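Local coordinates for CBS domain containing membrane protein (PDB 4ESY), which is of unknown function but, through the C-terminal pair of CBS domains described here, may sense adenine nucleotides or related ligands, as many CBS pairs do, at residues Ala14-Pro19 and Lys158-Glu163; Asp22-Pro27 and Gly149-Arg154; Asp35-Val40 and Gly63-Ser68; Phe70-Ile75 and Val110-Val115; Val116-Glu121 and Ala128-Arg133. All coordinates share one frame; numbering follows the deposited sequence. Where two conformers were deposited one is given.

How the contacts relate
From the N terminus the chain leaves helix 2-17 at contact 1 and enters contact 2 a few residues later. Both close only near the chain's end, contact 2 nested inside contact 1, and contacts 3, 4 and 5 all nest inside both. Contact 3 closes the first loop, joining helix 37-46 to the residues just after strand 61-64. Contacts 4 and 5 follow in series, without crossing. Contact 4 ties the tail of the first CBS motif to the entry of the second; contact 5 lays the next residues against helix 124-134. Contact 2 then closes on strand 146-152 and contact 1 on the C-terminal tail. Contacts 3 and 4 touch, with centres about 8 Å apart.

Contact 1: residues Ala14-Pro19 and Lys158-Glu163; sequences AIRQVP and KLLLLE
Ile15, near the end of helix 2-17, points its side chain at Leu159 and Leu160. Its CB stands back from the other segment, and the contact starts at the branches. CG2 is anti to the backbone N, because CG1 takes the place beside that nitrogen (chi1 -76°). This turns the CG2 methyl onto the Leu159 backbone, where it lies 3.7 Å from Leu159 O. The same CG2 is 3.9 Å from Leu159 CB and 4.4 Å from Leu160 CB. CG1 serves mainly as a spacer. The chain runs on extended to CD1, which comes within 3.9 Å of Leu159 O. The Ile15 and Leu159 side chains pass at an oblique angle.

The two segments are the end of the N-terminal helix and the tail after the last helix of a CBS-domain pair, the arrangement also called a Bateman module. They bring the last turn of the N-terminal helix against the C-terminal tail, beside helix 124-134. Val18 and Leu160 both pack on Val124 of that helix.

Next to Ile15, the aliphatic part of Arg16 crosses Leu160 at about a right angle, with Arg16 CG 3.8 Å from Leu160 CD1. Beyond CG the arginine bends at chi3 (55°), and its NH1 forms a salt bridge with Asp129. Leu159 also packs on an aromatic side chain of a neighbouring subunit.

Contact 2: residues Asp22-Pro27 and Gly149-Arg154; sequences DILTSP and GIVTRR
Leu24 is the centre of an inverse gamma turn (phi -84°, psi 82°), and this tight turn brings its CA to 6.4 Å from the CA of Gly149 on strand 146-152. The Leu24 CB does not point straight at the strand, but the end of the side chain swings nearer. Its CD2 lies 4.1 Å from Gly149 CA and 3.9 Å from Val151 CG2. A side-chain carbon on Gly149 would collide with that methyl.

Val151 has its CG1 anti to the backbone N (chi1 166°), which places CG2 on the side of the loop to meet Leu24. Ile23 uses both branches of the valine. Its CD1 sits about equally near the two methyls, 4.2 Å from Val151 CG2 and 4.2 Å from Val151 CG1. Both Ile23 and Leu24 cross Val151 at about a right angle. Val151 also packs on Ile127 and Met131 of helix 124-134 and on Leu156.

The strand runs straight into helix 153-157. Thr152 is the N-cap. Its side chain caps a backbone N just past the segment, and Asp155 bonds back to the Thr152 backbone N, as in a capping box. In nucleotide-binding CBS relatives this Thr-x-x-Asp pattern commonly lies at the ligand site. The contact itself is made of methyl groups and one bare CA. It depends on close fit and burial, so the shape of the turn matters more than any directed bond.

Contact 3: residues Asp35-Val40 and Gly63-Ser68; sequences DTLDAV and GIITES
Thr66 OG1 shares a hydrogen bond of 2.9 Å with Ser68 OG, in which either hydroxyl could be the donor, and it has a further partner just beyond the segment. These bonds brace the turn that follows strand 61-64. The Thr66 backbone N also bonds to the Asp69 carboxylate.

One residue earlier, Ile65 makes the contact with the helix. Its CG1 is anti to the backbone N (chi1 -172°), the start of an extended chain that carries CD1 out toward helix 37-46. The CD1 methyl meets two helix side chains. Ile65 CD1 lies 4.0 Å from Val40 CG1, and these two side chains meet tip to tip. Leu37 comes in obliquely, its CD2 also 4.0 Å from Ile65 CD1.

Both partners sit in the first turn of the helix. Thr36 is the N-cap, and its O accepts from Val40 N at 3.0 Å, which starts the regular helix bonding. All three touching residues are buried.

The contact belongs to the first CBS motif, where the helix packs against the residue just after strand 61-64. Ala107 and Val110 of helix 107-110 also touch Ile65, and Phe70 lies on Leu37 and Val40. On strand 61-64, Ile64 shares a backbone hydrogen bond with Thr112.

Contact 4: residues Phe70-Ile75 and Val110-Val115; sequences FLRGSI and VMTQPV
Arg72 reaches along Val110 and Thr112 where the tail of the first CBS motif meets the start of the second in this CBS pair. The apolar contact pairs the base of the arginine with a valine methyl, Arg72 CB lying 4.0 Å from Val110 CG1. Val110 also packs on Leu37 and Ile65, so one of its sides belongs to the core of the first motif.

Two contacts set carbon against backbone. The Val110 CG1 methyl is 3.9 Å from Gly73 N. The arginine chain, extended from CG to NE, passes the Val110 carbonyl, and its aliphatic Arg72 CD is 3.4 Å from Val110 O.

Backbone bonds shape the 70-75 turn itself. Ser74 N bonds to Leu71 O. Phe70 O accepts from both Gly73 N at 2.9 Å and Ile75 N at 3.2 Å.

The guanidinium is set obliquely to both neighbours and makes no hydrogen bond to them; Arg72 NE is 3.7 Å from Val110 O. Its salt bridge is with Asp69, through NE, which probably helps keep the chain stretched along this line. At its end the side chain crosses Thr112 at about a right angle, with Arg72 NH1 3.4 Å from Thr112 CG2.

Contact 5: residues Val116-Glu121 and Ala128-Arg133; sequences VTAAPE and ADQMRR
Both methyls of Val116 lie over one face of the Gln130 carboxamide. Val116 CG1 is almost straight above Gln130 CD, at 4.1 Å. Val116 CG2 is nearer the nitrogen and comes to 3.2 Å from Gln130 NE2, but that closeness is doubtful, since Gln130 was deposited in two conformers. At the amide's other end, OE1 is 4.1 Å from Ala118 CB. A second flat group is in the helix itself: one face of the Arg133 guanidinium has Asp129 O centred 3.6 Å above it.

The extended chain beyond CG (chi2 -179°) carries the Gln130 amide from the helix to the loop. It passes Val116 obliquely. Gln130 NE2 is 3.6 Å from Thr117 O, too long for a hydrogen bond. An alanine here, at Val116, removes both methyls from over the amide, and the Gln130 end is likely to be freer to turn.

On another side of the helix, Asp129 pairs with Arg132, which is poorly ordered. The loop leads into helix 124-134 in the second CBS motif. Ala118 shares backbone hydrogen bonds with Pro140 and Val142 of strand 138-143. Ile139 of that strand touches both Val116 and Gln130, so strand 138-143 lies against both sides of the contact.

Contact 1: residues Ala14-Pro19 and Lys158-Glu163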
# COMPACT_ATOMS: atom_id res chain seq x y z
N ALA B 14 -9.78 10.57 -21.20
CA ALA B 14 -10.98 10.67 -20.37
C ALA B 14 -10.66 10.43 -18.90
O ALA B 14 -11.19 11.10 -17.99
CB ALA B 14 -12.02 9.67 -20.84
N ILE B 15 -9.79 9.47 -18.66
CA ILE B 15 -9.44 9.12 -17.28
C ILE B 15 -8.69 10.27 -16.61
O ILE B 15 -8.97 10.58 -15.46
CB ILE B 15 -8.65 7.79 -17.23
CG1 ILE B 15 -9.65 6.67 -17.44
CG2 ILE B 15 -7.87 7.61 -15.93
CD1 ILE B 15 -9.03 5.29 -17.59
N ARG B 16 -7.80 10.96 -17.34
CA ARG B 16 -7.11 12.11 -16.74
C ARG B 16 -8.03 13.28 -16.36
O ARG B 16 -7.65 14.13 -15.54
CB ARG B 16 -6.02 12.64 -17.65
CG ARG B 16 -4.81 11.75 -17.78
CD ARG B 16 -3.82 12.41 -18.71
NE ARG B 16 -3.50 13.77 -18.26
CZ ARG B 16 -2.47 14.08 -17.48
NH1 ARG B 16 -2.24 15.35 -17.14
NH2 ARG B 16 -1.66 13.13 -17.03
N GLN B 17 -9.22 13.32 -16.94
CA GLN B 17 -10.13 14.44 -16.70
C GLN B 17 -11.12 14.18 -15.58
O GLN B 17 -11.84 15.07 -15.19
CB GLN B 17 -10.87 14.85 -17.97
CG GLN B 17 -9.93 15.43 -19.04
CD GLN B 17 -9.05 16.56 -18.50
OE1 GLN B 17 -7.82 16.52 -18.63
NE2 GLN B 17 -9.67 17.58 -17.91
N VAL B 18 -11.14 12.95 -15.07
CA VAL B 18 -11.97 12.63 -13.90
C VAL B 18 -11.64 13.52 -12.68
O VAL B 18 -10.48 13.68 -12.32
CB VAL B 18 -11.74 11.16 -13.52
CG1 VAL B 18 -12.39 10.81 -12.16
CG2 VAL B 18 -12.20 10.23 -14.67
N PRO B 19 -12.65 14.13 -12.05
CA PRO B 19 -12.22 14.98 -10.91
C PRO B 19 -11.84 14.12 -9.71
O PRO B 19 -12.43 13.06 -9.50
CB PRO B 19 -13.44 15.85 -10.61
CG PRO B 19 -14.61 15.13 -11.24
CD PRO B 19 -14.06 14.32 -12.40
N LYS B 158 -4.60 2.29 -10.16
CA LYS B 158 -5.85 1.65 -10.59
C LYS B 158 -6.46 2.34 -11.82
O LYS B 158 -7.35 1.79 -12.46
CB LYS B 158 -6.87 1.66 -9.45
CG LYS B 158 -6.48 0.76 -8.25
CD LYS B 158 -7.43 1.00 -7.11
CE LYS B 158 -7.18 0.02 -6.00
NZ LYS B 158 -8.11 0.31 -4.90
N LEU B 159 -5.94 3.52 -12.14
CA LEU B 159 -6.46 4.36 -13.22
C LEU B 159 -5.46 4.63 -14.33
O LEU B 159 -5.83 4.60 -15.50
CB LEU B 159 -6.89 5.72 -12.66
CG LEU B 159 -8.09 5.60 -11.72
CD1 LEU B 159 -8.27 6.88 -10.93
CD2 LEU B 159 -9.27 5.36 -12.59
N LEU B 160 -4.21 4.89 -14.00
CA LEU B 160 -3.30 5.27 -15.07
C LEU B 160 -1.85 5.01 -14.69
O LEU B 160 -1.54 4.90 -13.52
CB LEU B 160 -3.53 6.75 -15.50
CG LEU B 160 -2.98 7.90 -14.62
CD1 LEU B 160 -3.31 9.30 -15.23
CD2 LEU B 160 -3.42 7.85 -13.17
N LEU B 161 -0.99 4.88 -15.70
CA LEU B 161 0.43 4.66 -15.46
C LEU B 161 1.02 5.92 -14.85
O LEU B 161 0.50 7.01 -15.06
CB LEU B 161 1.13 4.34 -16.79
CG LEU B 161 0.67 3.05 -17.46
CD1 LEU B 161 1.14 2.93 -18.93
CD2 LEU B 161 1.16 1.87 -16.63
N LEU B 162 2.10 5.77 -14.10
CA LEU B 162 2.85 6.93 -13.61
C LEU B 162 4.33 6.92 -14.08
O LEU B 162 5.12 6.07 -13.67
CB LEU B 162 2.76 7.03 -12.09
CG LEU B 162 1.33 6.99 -11.57
CD1 LEU B 162 1.29 6.86 -10.07
CD2 LEU B 162 0.59 8.22 -12.02
N GLU B 163 4.67 7.87 -14.95
CA GLU B 163 6.06 8.07 -15.42
C GLU B 163 6.72 6.79 -15.96
O GLU B 163 6.04 5.86 -16.41
CB GLU B 163 6.93 8.69 -14.32
CG GLU B 163 8.29 9.22 -14.78
CD GLU B 163 8.21 10.59 -15.45
OE1 GLU B 163 8.97 11.50 -15.05
OE2 GLU B 163 7.38 10.76 -16.37

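Contact 2: residues Asp22-Pro27 and Gly149-Arg154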
# COMPACT_ATOMS: atom_id res chain seq x y z
N ASP B 22 -14.21 12.28 -7.34
CA ASP B 22 -14.80 11.02 -7.82
C ASP B 22 -14.03 9.77 -7.36
O ASP B 22 -14.57 8.69 -7.34
CB ASP B 22 -14.93 11.01 -9.34
CG ASP B 22 -16.12 11.80 -9.85
OD1 ASP B 22 -16.93 12.29 -9.03
OD2 ASP B 22 -16.27 11.90 -11.08
N ILE B 23 -12.76 9.93 -7.00
CA ILE B 23 -11.99 8.78 -6.57
C ILE B 23 -11.87 8.68 -5.05
O ILE B 23 -11.35 7.67 -4.54
CB ILE B 23 -10.59 8.68 -7.23
CG1 ILE B 23 -9.60 9.69 -6.65
CG2 ILE B 23 -10.71 8.86 -8.74
CD1 ILE B 23 -8.15 9.51 -7.21
N LEU B 24 -12.37 9.69 -4.34
CA LEU B 24 -12.40 9.63 -2.88
C LEU B 24 -13.63 8.88 -2.44
O LEU B 24 -14.64 9.48 -2.10
CB LEU B 24 -12.42 11.04 -2.29
CG LEU B 24 -11.15 11.82 -2.60
CD1 LEU B 24 -11.23 13.25 -2.04
CD2 LEU B 24 -9.92 11.08 -2.04
N THR B 25 -13.56 7.56 -2.44
CA THR B 25 -14.75 6.73 -2.25
C THR B 25 -14.79 6.12 -0.86
O THR B 25 -15.69 5.35 -0.51
CB THR B 25 -14.78 5.58 -3.27
OG1 THR B 25 -13.61 4.78 -3.10
CG2 THR B 25 -14.83 6.13 -4.72
N SER B 26 -13.80 6.47 -0.05
CA SER B 26 -13.80 6.03 1.33
C SER B 26 -13.94 7.26 2.23
O SER B 26 -13.59 8.37 1.82
CB SER B 26 -12.52 5.23 1.63
OG SER B 26 -11.39 5.78 0.95
N PRO B 27 -14.45 7.06 3.46
CA PRO B 27 -14.64 8.15 4.42
C PRO B 27 -13.34 8.63 5.10
O PRO B 27 -12.55 7.80 5.53
CB PRO B 27 -15.60 7.55 5.45
CG PRO B 27 -15.42 6.08 5.34
CD PRO B 27 -15.09 5.81 3.90
N GLY B 149 -9.57 13.79 2.09
CA GLY B 149 -9.01 12.52 1.67
C GLY B 149 -7.51 12.56 1.56
O GLY B 149 -6.90 13.62 1.71
N ILE B 150 -6.91 11.39 1.30
CA ILE B 150 -5.50 11.29 0.92
C ILE B 150 -5.45 10.40 -0.31
O ILE B 150 -6.02 9.32 -0.31
CB ILE B 150 -4.60 10.69 2.01
CG1 ILE B 150 -4.37 11.66 3.16
CG2 ILE B 150 -3.20 10.36 1.43
CD1 ILE B 150 -3.65 11.03 4.38
N VAL B 151 -4.82 10.88 -1.37
CA VAL B 151 -4.72 10.10 -2.59
C VAL B 151 -3.32 9.50 -2.62
O VAL B 151 -2.32 10.21 -2.39
CB VAL B 151 -4.97 10.97 -3.83
CG1 VAL B 151 -4.54 10.23 -5.13
CG2 VAL B 151 -6.44 11.39 -3.88
N THR B 152 -3.23 8.19 -2.79
CA THR B 152 -1.93 7.54 -2.83
C THR B 152 -1.55 7.13 -4.26
O THR B 152 -2.38 7.10 -5.16
CB THR B 152 -1.93 6.26 -1.98
OG1 THR B 152 -2.88 5.35 -2.54
CG2 THR B 152 -2.34 6.59 -0.55
N ARG B 153 -0.29 6.76 -4.43
CA ARG B 153 0.19 6.24 -5.70
C ARG B 153 -0.59 4.97 -6.05
O ARG B 153 -1.01 4.81 -7.17
CB ARG B 153 1.71 6.01 -5.62
CG ARG B 153 2.37 5.67 -6.93
CD ARG B 153 3.90 5.61 -6.76
NE ARG B 153 4.49 6.94 -6.58
CZ ARG B 153 5.08 7.64 -7.56
NH1 ARG B 153 5.16 7.13 -8.79
NH2 ARG B 153 5.60 8.84 -7.31
N ARG B 154 -0.84 4.09 -5.07
CA ARG B 154 -1.65 2.90 -5.33
C ARG B 154 -3.05 3.20 -5.90
O ARG B 154 -3.49 2.52 -6.83
CB ARG B 154 -1.81 2.03 -4.07
CG ARG B 154 -2.89 0.94 -4.27
CD ARG B 154 -3.07 -0.03 -3.08
NE ARG B 154 -4.08 -1.06 -3.37
CZ ARG B 154 -4.59 -1.89 -2.45
NH1 ARG B 154 -4.19 -1.78 -1.17
NH2 ARG B 154 -5.50 -2.81 -2.78

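Contact 3: residues Asp35-Val40 and Gly63-Ser68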
# COMPACT_ATOMS: atom_id res chain seq x y z
N ASP B 35 -3.06 13.83 19.78
CA ASP B 35 -3.36 12.42 20.11
C ASP B 35 -2.06 11.67 20.37
O ASP B 35 -1.09 11.86 19.64
CB ASP B 35 -4.08 11.70 18.97
CG ASP B 35 -5.57 12.13 18.84
OD1 ASP B 35 -6.13 12.80 19.76
OD2 ASP B 35 -6.16 11.81 17.77
N THR B 36 -2.03 10.82 21.39
CA THR B 36 -0.84 9.99 21.67
C THR B 36 -0.71 8.91 20.59
O THR B 36 -1.68 8.56 19.89
CB THR B 36 -0.89 9.34 23.10
OG1 THR B 36 -2.02 8.47 23.18
CG2 THR B 36 -1.03 10.39 24.17
N LEU B 37 0.48 8.37 20.42
CA LEU B 37 0.71 7.42 19.33
C LEU B 37 -0.11 6.16 19.59
O LEU B 37 -0.53 5.49 18.67
CB LEU B 37 2.20 7.12 19.16
CG LEU B 37 3.01 8.30 18.60
CD1 LEU B 37 4.43 7.88 18.27
CD2 LEU B 37 2.31 8.91 17.35
N ASP B 38 -0.34 5.87 20.87
CA ASP B 38 -1.20 4.76 21.29
C ASP B 38 -2.62 4.91 20.71
O ASP B 38 -3.19 3.95 20.19
CB ASP B 38 -1.16 4.64 22.82
CG ASP B 38 -2.53 4.58 23.46
OD1 ASP B 38 -2.82 5.45 24.32
OD2 ASP B 38 -3.31 3.65 23.15
N ALA B 39 -3.19 6.11 20.79
CA ALA B 39 -4.50 6.39 20.23
C ALA B 39 -4.48 6.40 18.68
O ALA B 39 -5.39 5.89 18.02
CB ALA B 39 -5.04 7.74 20.75
N VAL B 40 -3.48 7.02 18.12
CA VAL B 40 -3.34 7.01 16.66
C VAL B 40 -3.30 5.55 16.12
O VAL B 40 -3.96 5.24 15.12
CB VAL B 40 -2.06 7.73 16.21
CG1 VAL B 40 -1.79 7.52 14.69
CG2 VAL B 40 -2.14 9.25 16.60
N GLY B 63 -0.66 18.16 9.10
CA GLY B 63 0.36 17.18 8.80
C GLY B 63 -0.27 15.89 8.31
O GLY B 63 -1.49 15.82 8.14
N ILE B 64 0.59 14.93 8.03
CA ILE B 64 0.23 13.58 7.61
C ILE B 64 1.00 12.60 8.48
O ILE B 64 2.16 12.85 8.82
CB ILE B 64 0.71 13.32 6.21
CG1 ILE B 64 0.21 14.43 5.31
CG2 ILE B 64 0.21 11.94 5.72
CD1 ILE B 64 -1.28 14.39 5.14
N ILE B 65 0.38 11.49 8.85
CA ILE B 65 1.11 10.51 9.65
C ILE B 65 0.81 9.13 9.07
O ILE B 65 -0.32 8.88 8.62
CB ILE B 65 0.69 10.62 11.16
CG1 ILE B 65 1.57 9.76 12.10
CG2 ILE B 65 -0.78 10.30 11.34
CD1 ILE B 65 1.22 10.00 13.64
N THR B 66 1.84 8.28 9.04
CA THR B 66 1.73 6.92 8.53
C THR B 66 2.34 5.95 9.53
O THR B 66 3.01 6.36 10.52
CB THR B 66 2.59 6.72 7.28
OG1 THR B 66 3.96 6.90 7.65
CG2 THR B 66 2.20 7.70 6.17
N GLU B 67 2.13 4.66 9.28
CA GLU B 67 2.69 3.64 10.18
C GLU B 67 4.20 3.78 10.32
O GLU B 67 4.71 3.65 11.42
CB GLU B 67 2.33 2.24 9.71
CG GLU B 67 0.82 2.00 9.59
CD GLU B 67 0.48 0.79 8.70
OE1 GLU B 67 1.28 0.45 7.80
OE2 GLU B 67 -0.59 0.17 8.90
N SER B 68 4.88 4.10 9.21
CA SER B 68 6.33 4.13 9.21
C SER B 68 6.84 5.29 10.06
O SER B 68 7.94 5.22 10.60
CB SER B 68 6.88 4.24 7.77
OG SER B 68 6.34 5.38 7.13

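Contact 4: residues Phe70-Ile75 and Val110-Val115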
# COMPACT_ATOMS: atom_id res chain seq x y z
N PHE B 70 5.99 6.03 12.99
CA PHE B 70 6.21 5.58 14.37
C PHE B 70 7.70 5.28 14.59
O PHE B 70 8.22 5.51 15.67
CB PHE B 70 5.35 4.33 14.64
CG PHE B 70 3.93 4.62 14.95
CD1 PHE B 70 3.39 4.23 16.18
CD2 PHE B 70 3.11 5.31 14.03
CE1 PHE B 70 2.05 4.49 16.51
CE2 PHE B 70 1.75 5.58 14.35
CZ PHE B 70 1.23 5.16 15.58
N LEU B 71 8.40 4.81 13.56
CA LEU B 71 9.85 4.55 13.72
C LEU B 71 10.62 5.80 14.09
O LEU B 71 11.69 5.70 14.66
CB LEU B 71 10.47 3.96 12.45
CG LEU B 71 9.76 2.71 11.94
CD1 LEU B 71 10.38 2.21 10.62
CD2 LEU B 71 9.81 1.66 13.00
N ARG B 72 10.13 6.97 13.70
CA ARG B 72 10.80 8.22 14.04
C ARG B 72 10.85 8.43 15.55
O ARG B 72 11.68 9.16 16.05
CB ARG B 72 10.09 9.40 13.42
CG ARG B 72 10.09 9.45 11.92
CD ARG B 72 9.22 10.64 11.47
NE ARG B 72 9.04 10.71 10.03
CZ ARG B 72 9.98 11.11 9.18
NH1 ARG B 72 9.71 11.14 7.88
NH2 ARG B 72 11.18 11.48 9.62
N GLY B 73 9.94 7.80 16.28
CA GLY B 73 10.00 7.82 17.74
C GLY B 73 10.55 6.52 18.29
O GLY B 73 10.37 6.20 19.47
N SER B 74 11.21 5.75 17.44
CA SER B 74 11.80 4.47 17.83
C SER B 74 10.79 3.43 18.30
O SER B 74 11.12 2.59 19.12
CB SER B 74 12.87 4.65 18.92
OG SER B 74 13.87 5.53 18.46
N ILE B 75 9.57 3.49 17.76
CA ILE B 75 8.56 2.48 18.06
C ILE B 75 8.18 1.79 16.75
O ILE B 75 7.82 2.44 15.77
CB ILE B 75 7.25 3.15 18.58
CG1 ILE B 75 7.51 3.99 19.83
CG2 ILE B 75 6.17 2.12 18.86
CD1 ILE B 75 6.32 4.94 20.13
N VAL B 110 5.82 12.99 15.40
CA VAL B 110 6.31 12.22 14.27
C VAL B 110 5.71 12.56 12.89
O VAL B 110 6.19 12.06 11.89
CB VAL B 110 6.20 10.68 14.53
CG1 VAL B 110 6.98 10.26 15.82
CG2 VAL B 110 4.74 10.24 14.61
N MSE B 111 4.66 13.37 12.82
CA MSE B 111 4.02 13.60 11.52
C MSE B 111 4.94 14.32 10.51
O MSE B 111 5.95 14.96 10.87
CB MSE B 111 2.71 14.37 11.69
CG MSE B 111 3.02 15.78 12.12
SE MSE B 111 1.46 16.83 12.51
CE MSE B 111 2.35 18.58 12.53
N THR B 112 4.60 14.22 9.24
CA THR B 112 5.33 15.00 8.25
C THR B 112 4.45 16.12 7.67
O THR B 112 3.22 16.08 7.76
CB THR B 112 5.88 14.12 7.11
OG1 THR B 112 4.80 13.42 6.49
CG2 THR B 112 6.87 13.08 7.64
N GLN B 113 5.12 17.10 7.08
CA GLN B 113 4.49 18.16 6.34
C GLN B 113 4.30 17.72 4.91
O GLN B 113 5.20 17.13 4.30
CB GLN B 113 5.38 19.40 6.39
CG GLN B 113 5.38 19.97 7.76
CD GLN B 113 3.97 20.07 8.27
OE1 GLN B 113 3.14 20.77 7.69
NE2 GLN B 113 3.67 19.35 9.34
N PRO B 114 3.11 17.98 4.35
CA PRO B 114 2.90 17.62 2.94
C PRO B 114 3.49 18.72 2.04
O PRO B 114 3.24 19.91 2.27
CB PRO B 114 1.38 17.59 2.81
CG PRO B 114 0.90 18.63 3.85
CD PRO B 114 1.93 18.59 4.98
N VAL B 115 4.27 18.32 1.05
CA VAL B 115 4.86 19.30 0.14
C VAL B 115 3.77 19.86 -0.77
O VAL B 115 3.80 21.04 -1.12
CB VAL B 115 6.02 18.70 -0.69
CG1 VAL B 115 7.26 18.50 0.19
CG2 VAL B 115 5.61 17.39 -1.35

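Contact 5: residues Val116-Glu121 and Ala128-Arg133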
# COMPACT_ATOMS: atom_id res chain seq x y z
N VAL B 116 2.80 19.03 -1.14
CA VAL B 116 1.72 19.54 -1.97
C VAL B 116 0.35 19.07 -1.52
O VAL B 116 0.20 17.98 -0.94
CB VAL B 116 1.95 19.18 -3.46
CG1 VAL B 116 1.42 17.80 -3.77
CG2 VAL B 116 1.30 20.22 -4.36
N THR B 117 -0.65 19.90 -1.73
CA THR B 117 -2.01 19.45 -1.50
C THR B 117 -2.87 19.60 -2.77
O THR B 117 -2.53 20.36 -3.70
CB THR B 117 -2.68 20.22 -0.33
OG1 THR B 117 -2.95 21.56 -0.75
CG2 THR B 117 -1.79 20.25 0.90
N ALA B 118 -3.99 18.89 -2.82
CA ALA B 118 -4.93 19.04 -3.93
C ALA B 118 -6.30 19.50 -3.44
O ALA B 118 -6.60 19.42 -2.23
CB ALA B 118 -5.06 17.72 -4.69
N ALA B 119 -7.12 20.00 -4.37
CA ALA B 119 -8.53 20.32 -4.12
C ALA B 119 -9.40 19.28 -4.83
O ALA B 119 -8.97 18.70 -5.82
CB ALA B 119 -8.85 21.75 -4.60
N PRO B 120 -10.61 18.99 -4.31
CA PRO B 120 -11.42 17.91 -4.90
C PRO B 120 -11.89 18.16 -6.35
O PRO B 120 -12.27 17.22 -7.08
CB PRO B 120 -12.61 17.82 -3.93
CG PRO B 120 -12.67 19.15 -3.26
CD PRO B 120 -11.23 19.56 -3.10
N GLU B 121 -11.87 19.42 -6.77
CA GLU B 121 -12.25 19.73 -8.14
C GLU B 121 -11.08 19.59 -9.12
O GLU B 121 -11.29 19.75 -10.30
CB GLU B 121 -12.86 21.14 -8.22
CG GLU B 121 -11.83 22.26 -8.09
CD GLU B 121 -11.54 22.70 -6.64
OE1 GLU B 121 -11.83 21.94 -5.68
OE2 GLU B 121 -11.01 23.82 -6.46
N ALA B 128 -1.84 13.20 -10.63
CA ALA B 128 -0.84 12.24 -11.14
C ALA B 128 0.46 12.97 -11.52
O ALA B 128 1.56 12.53 -11.21
CB ALA B 128 -1.40 11.50 -12.35
N ASP B 129 0.31 14.12 -12.17
CA ASP B 129 1.45 14.93 -12.52
C ASP B 129 2.20 15.43 -11.31
O ASP B 129 3.42 15.45 -11.30
CB ASP B 129 1.00 16.09 -13.40
CG ASP B 129 0.56 15.63 -14.78
OD1 ASP B 129 0.81 14.43 -15.09
OD2 ASP B 129 -0.02 16.44 -15.54
N GLN B 130 1.45 15.82 -10.28
CA GLN B 130 2.02 16.23 -9.00
C GLN B 130 2.85 15.10 -8.39
O GLN B 130 3.96 15.33 -7.92
CB GLN B 130 0.90 16.65 -8.02
CG GLN B 130 0.37 18.08 -8.21
CD GLN B 130 -0.72 18.44 -7.20
OE1 GLN B 130 -1.54 17.60 -6.84
NE2 GLN B 130 -0.73 19.69 -6.76
N MSE B 131 2.29 13.88 -8.40
CA MSE B 131 2.97 12.70 -7.82
C MSE B 131 4.38 12.56 -8.37
O MSE B 131 5.35 12.64 -7.63
CB MSE B 131 2.24 11.39 -8.13
CG MSE B 131 1.06 11.05 -7.27
SE MSE B 131 1.30 10.42 -5.43
CE MSE B 131 -0.61 10.46 -5.02
N ARG B 132 4.46 12.35 -9.68
CA ARG B 132 5.74 12.16 -10.36
C ARG B 132 6.70 13.33 -10.19
O ARG B 132 7.88 13.13 -9.91
CB ARG B 132 5.52 11.91 -11.85
CG ARG B 132 4.32 11.05 -12.20
CD ARG B 132 4.26 10.82 -13.72
NE ARG B 132 2.90 10.87 -14.25
CZ ARG B 132 2.51 11.69 -15.22
NH1 ARG B 132 1.24 11.66 -15.64
NH2 ARG B 132 3.38 12.52 -15.77
N ARG B 133 6.20 14.55 -10.38
CA ARG B 133 7.04 15.76 -10.37
C ARG B 133 7.74 15.96 -9.04
O ARG B 133 8.88 16.40 -9.00
CB ARG B 133 6.23 17.00 -10.72
CG ARG B 133 6.93 18.33 -10.52
CD ARG B 133 6.18 19.46 -11.21
NE ARG B 133 4.73 19.37 -10.97
CZ ARG B 133 3.82 19.04 -11.90
NH1 ARG B 133 4.19 18.78 -13.15
NH2 ARG B 133 2.53 18.98 -11.56